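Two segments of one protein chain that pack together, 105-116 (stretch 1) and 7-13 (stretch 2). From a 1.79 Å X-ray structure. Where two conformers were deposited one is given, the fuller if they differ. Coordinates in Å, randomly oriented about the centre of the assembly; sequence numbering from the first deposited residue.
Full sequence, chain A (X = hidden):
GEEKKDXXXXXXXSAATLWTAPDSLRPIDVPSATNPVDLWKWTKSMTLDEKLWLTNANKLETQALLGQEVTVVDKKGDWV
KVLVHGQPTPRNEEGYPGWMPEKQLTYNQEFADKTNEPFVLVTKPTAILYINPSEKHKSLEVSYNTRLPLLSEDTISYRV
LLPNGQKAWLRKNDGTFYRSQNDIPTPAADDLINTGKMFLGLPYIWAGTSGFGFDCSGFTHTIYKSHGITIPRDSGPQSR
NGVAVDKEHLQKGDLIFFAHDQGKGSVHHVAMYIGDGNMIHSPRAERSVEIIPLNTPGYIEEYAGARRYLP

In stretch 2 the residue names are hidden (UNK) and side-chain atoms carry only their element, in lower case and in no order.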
# COMPACT_ATOMS: atom_id res chain seq x y z
N LEU A 105 -11.94 -10.68 -6.32
CA LEU A 105 -12.94 -9.88 -5.60
C LEU A 105 -13.92 -10.84 -4.93
O LEU A 105 -14.10 -11.98 -5.38
CB LEU A 105 -13.72 -8.97 -6.55
CG LEU A 105 -12.98 -7.81 -7.17
CD1 LEU A 105 -13.93 -7.06 -8.11
CD2 LEU A 105 -12.38 -6.87 -6.10
N THR A 106 -14.54 -10.38 -3.85
CA THR A 106 -15.61 -11.15 -3.25
C THR A 106 -16.66 -10.18 -2.70
O THR A 106 -16.50 -8.94 -2.73
CB THR A 106 -15.08 -12.09 -2.15
OG1 THR A 106 -16.12 -12.98 -1.75
CG2 THR A 106 -14.56 -11.33 -0.97
N TYR A 107 -17.77 -10.75 -2.23
CA TYR A 107 -18.76 -9.97 -1.48
C TYR A 107 -19.38 -10.88 -0.45
O TYR A 107 -19.83 -11.96 -0.79
CB TYR A 107 -19.86 -9.40 -2.39
CG TYR A 107 -20.83 -8.50 -1.62
CD1 TYR A 107 -21.91 -9.04 -0.91
CD2 TYR A 107 -20.60 -7.14 -1.51
CE1 TYR A 107 -22.78 -8.22 -0.18
CE2 TYR A 107 -21.44 -6.32 -0.77
CZ TYR A 107 -22.53 -6.87 -0.11
OH TYR A 107 -23.36 -6.05 0.62
N ASN A 108 -19.36 -10.48 0.81
CA ASN A 108 -20.04 -11.20 1.87
C ASN A 108 -20.81 -10.18 2.70
O ASN A 108 -20.24 -9.17 3.15
CB ASN A 108 -19.03 -11.97 2.71
CG ASN A 108 -19.65 -12.71 3.86
OD1 ASN A 108 -19.72 -12.18 4.95
ND2 ASN A 108 -20.04 -13.96 3.64
N GLN A 109 -22.12 -10.38 2.85
CA GLN A 109 -22.95 -9.38 3.54
C GLN A 109 -22.51 -9.13 4.98
O GLN A 109 -22.51 -7.97 5.44
CB GLN A 109 -24.43 -9.81 3.54
CG GLN A 109 -25.36 -8.68 4.01
CD GLN A 109 -25.24 -7.43 3.14
OE1 GLN A 109 -25.30 -7.53 1.92
NE2 GLN A 109 -25.04 -6.26 3.76
N GLU A 110 -22.18 -10.20 5.70
CA GLU A 110 -21.67 -10.07 7.07
C GLU A 110 -20.42 -9.20 7.12
O GLU A 110 -20.33 -8.29 7.96
CB GLU A 110 -21.35 -11.42 7.70
CG GLU A 110 -20.85 -11.27 9.16
CD GLU A 110 -20.48 -12.59 9.85
OE1 GLU A 110 -20.41 -13.64 9.18
OE2 GLU A 110 -20.25 -12.57 11.09
N PHE A 111 -19.44 -9.47 6.25
CA PHE A 111 -18.25 -8.60 6.16
C PHE A 111 -18.63 -7.17 5.79
O PHE A 111 -18.18 -6.21 6.41
CB PHE A 111 -17.23 -9.14 5.14
CG PHE A 111 -15.92 -8.39 5.15
CD1 PHE A 111 -14.88 -8.79 5.99
CD2 PHE A 111 -15.73 -7.30 4.32
CE1 PHE A 111 -13.66 -8.11 6.01
CE2 PHE A 111 -14.52 -6.60 4.34
CZ PHE A 111 -13.46 -7.03 5.18
N ALA A 112 -19.44 -7.02 4.74
CA ALA A 112 -19.92 -5.69 4.34
C ALA A 112 -20.59 -4.94 5.53
O ALA A 112 -20.34 -3.75 5.75
CB ALA A 112 -20.89 -5.82 3.17
N ASP A 113 -21.39 -5.64 6.32
CA ASP A 113 -22.05 -5.01 7.50
C ASP A 113 -21.06 -4.64 8.62
O ASP A 113 -21.36 -3.77 9.45
CB ASP A 113 -23.12 -5.93 8.06
CG ASP A 113 -24.32 -6.05 7.14
OD1 ASP A 113 -24.54 -5.12 6.33
OD2 ASP A 113 -25.01 -7.08 7.21
N LYS A 114 -19.92 -5.32 8.66
CA LYS A 114 -18.97 -5.11 9.75
C LYS A 114 -17.83 -4.17 9.37
O LYS A 114 -16.91 -3.98 10.13
CB LYS A 114 -18.43 -6.46 10.22
CG LYS A 114 -19.45 -7.31 11.01
CD LYS A 114 -18.85 -8.69 11.37
CE LYS A 114 -19.55 -9.35 12.55
NZ LYS A 114 -19.21 -8.71 13.87
N THR A 115 -17.92 -3.55 8.19
CA THR A 115 -16.86 -2.68 7.67
C THR A 115 -16.62 -1.46 8.54
O THR A 115 -15.55 -0.87 8.51
CB THR A 115 -17.19 -2.14 6.26
OG1 THR A 115 -18.37 -1.32 6.33
CG2 THR A 115 -17.41 -3.28 5.26
N ASN A 116 -17.65 -1.05 9.27
CA ASN A 116 -17.54 0.13 10.13
C ASN A 116 -17.37 -0.21 11.62
O ASN A 116 -17.50 0.68 12.47
CB ASN A 116 -18.77 1.03 9.94
CG ASN A 116 -18.75 1.75 8.60
OD1 ASN A 116 -19.62 1.53 7.75
ND2 ASN A 116 -17.74 2.60 8.39
N UNK A 7 -21.25 -1.52 -8.59
CA UNK A 7 -21.59 -2.11 -7.28
C UNK A 7 -20.35 -2.42 -6.44
O UNK A 7 -19.22 -2.24 -6.88
o UNK A 7 -21.74 -4.42 -7.99
c UNK A 7 -22.48 -3.34 -7.45
N UNK A 8 -20.60 -2.87 -5.21
CA UNK A 8 -19.62 -2.89 -4.15
C UNK A 8 -18.93 -4.25 -4.11
O UNK A 8 -19.57 -5.30 -4.27
c UNK A 8 -20.32 -2.53 -2.84
c UNK A 8 -20.30 -2.25 -0.31
c UNK A 8 -19.46 -2.40 -1.61
c UNK A 8 -21.24 -1.03 -0.31
n UNK A 8 -20.88 0.02 0.69
N UNK A 9 -17.61 -4.27 -3.98
CA UNK A 9 -16.94 -5.53 -3.80
C UNK A 9 -15.73 -5.31 -2.91
O UNK A 9 -15.37 -4.17 -2.61
c UNK A 9 -16.56 -6.15 -5.14
N UNK A 10 -15.14 -6.41 -2.49
CA UNK A 10 -13.98 -6.38 -1.59
C UNK A 10 -12.82 -7.21 -2.13
O UNK A 10 -13.02 -8.30 -2.65
c UNK A 10 -17.33 -4.25 1.52
c UNK A 10 -14.42 -6.90 -0.21
c UNK A 10 -15.99 -4.01 1.73
c UNK A 10 -16.77 -6.20 0.22
c UNK A 10 -17.72 -5.34 0.77
c UNK A 10 -15.05 -4.88 1.17
c UNK A 10 -15.44 -5.99 0.44
N UNK A 11 -11.61 -6.73 -1.94
CA UNK A 11 -10.41 -7.51 -2.29
C UNK A 11 -10.33 -8.81 -1.50
O UNK A 11 -10.42 -8.79 -0.28
c UNK A 11 -7.87 -7.45 -2.43
c UNK A 11 -9.14 -6.66 -2.05
c UNK A 11 -9.23 -5.34 -2.79
c UNK A 11 -9.39 -5.41 -4.29
N UNK A 12 -10.12 -9.92 -2.22
CA UNK A 12 -10.20 -11.27 -1.65
C UNK A 12 -8.83 -11.95 -1.66
O UNK A 12 -8.75 -13.13 -1.40
o UNK A 12 -11.78 -13.36 -0.40
c UNK A 12 -11.26 -12.11 -2.38
o UNK A 12 -11.71 -14.50 -2.25
c UNK A 12 -11.62 -13.41 -1.63
N UNK A 13 -7.76 -11.17 -1.92
CA UNK A 13 -6.41 -11.72 -1.91
C UNK A 13 -5.57 -10.82 -1.03
O UNK A 13 -5.98 -9.69 -0.67
c UNK A 13 -5.81 -11.85 -3.38
c UNK A 13 -6.49 -13.00 -4.12
c UNK A 13 -5.91 -10.54 -4.17

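Position 7 carries one carbon followed by one oxygen, the side chain of a small alcohol. Neither atom reaches stretch 1, so the contact says nothing about it; a single carbon ending in a hydroxyl oxygen is serine, S7.

Position 8 has four carbons in a row ending in a nitrogen. Its carbonyl O lies 3.5 Å from CD2 of Y107, and the carbon chain runs near the same ring. This is lysine, K8, whose NZ finds its hydrogen-bond partner elsewhere in the structure. K8 CD is 4.3 Å from Y107 CE2.

Position 9 shows a single carbon. That CB sits 4.1 Å from CD1 of L105, and the position's CA is 3.6 Å from O of T106. One carbon makes it alanine, A9.

Position 10 bears one carbon and then a ring of six carbons, with no heteroatom on it. The ring reaches T106, Y107, F111, A112 and T115, and the position gives up 131 Å² to stretch 1, more than any other residue of either stretch. A plain six-carbon ring identifies phenylalanine, F10. Its CD1 is 3.6 Å from CE2 of F111, which directs its edge at the F10 face, with planes at 74° and centroids 5.2 Å apart. F10 CE2 approaches CD2 of Y107 at 4.1 Å and CB of A112 at 4.0 Å.

Position 11 has four carbons, forked at the first, with one arm two carbons long. CA to CB points away from stretch 1, yet the longer arm comes back to L105. This branching is isoleucine, I11; I11 CD1 ends 3.8 Å from L105 CD2.

Position 12 has two carbons, the second carrying two oxygens: a short carboxylate. CB lies 3.9 Å from C of L105, and an oxygen approaches T106. It is aspartate, D12; D12 OD1 is 3.5 Å from T106 CG2, and both oxygens are hydrogen-bonded elsewhere in the structure.

Position 13 has one carbon carrying two more and makes no contact with stretch 1. Three carbons forked at the first give valine, V13.

The contact joins a short antiparallel pairing to an aromatic anchor. F10 N donates to T106 O at 2.9 Å and T106 N donates to F10 O at 2.8 Å, fixing the register. The pairing places F10 and T106 on one face of the sheet, where the helix, capped by N108 OD1 accepting from F111 N at 3.0 Å, supplies F111 and A112 to pack against the F10 ring.

Stretch 2 7-13: SKAFIDV
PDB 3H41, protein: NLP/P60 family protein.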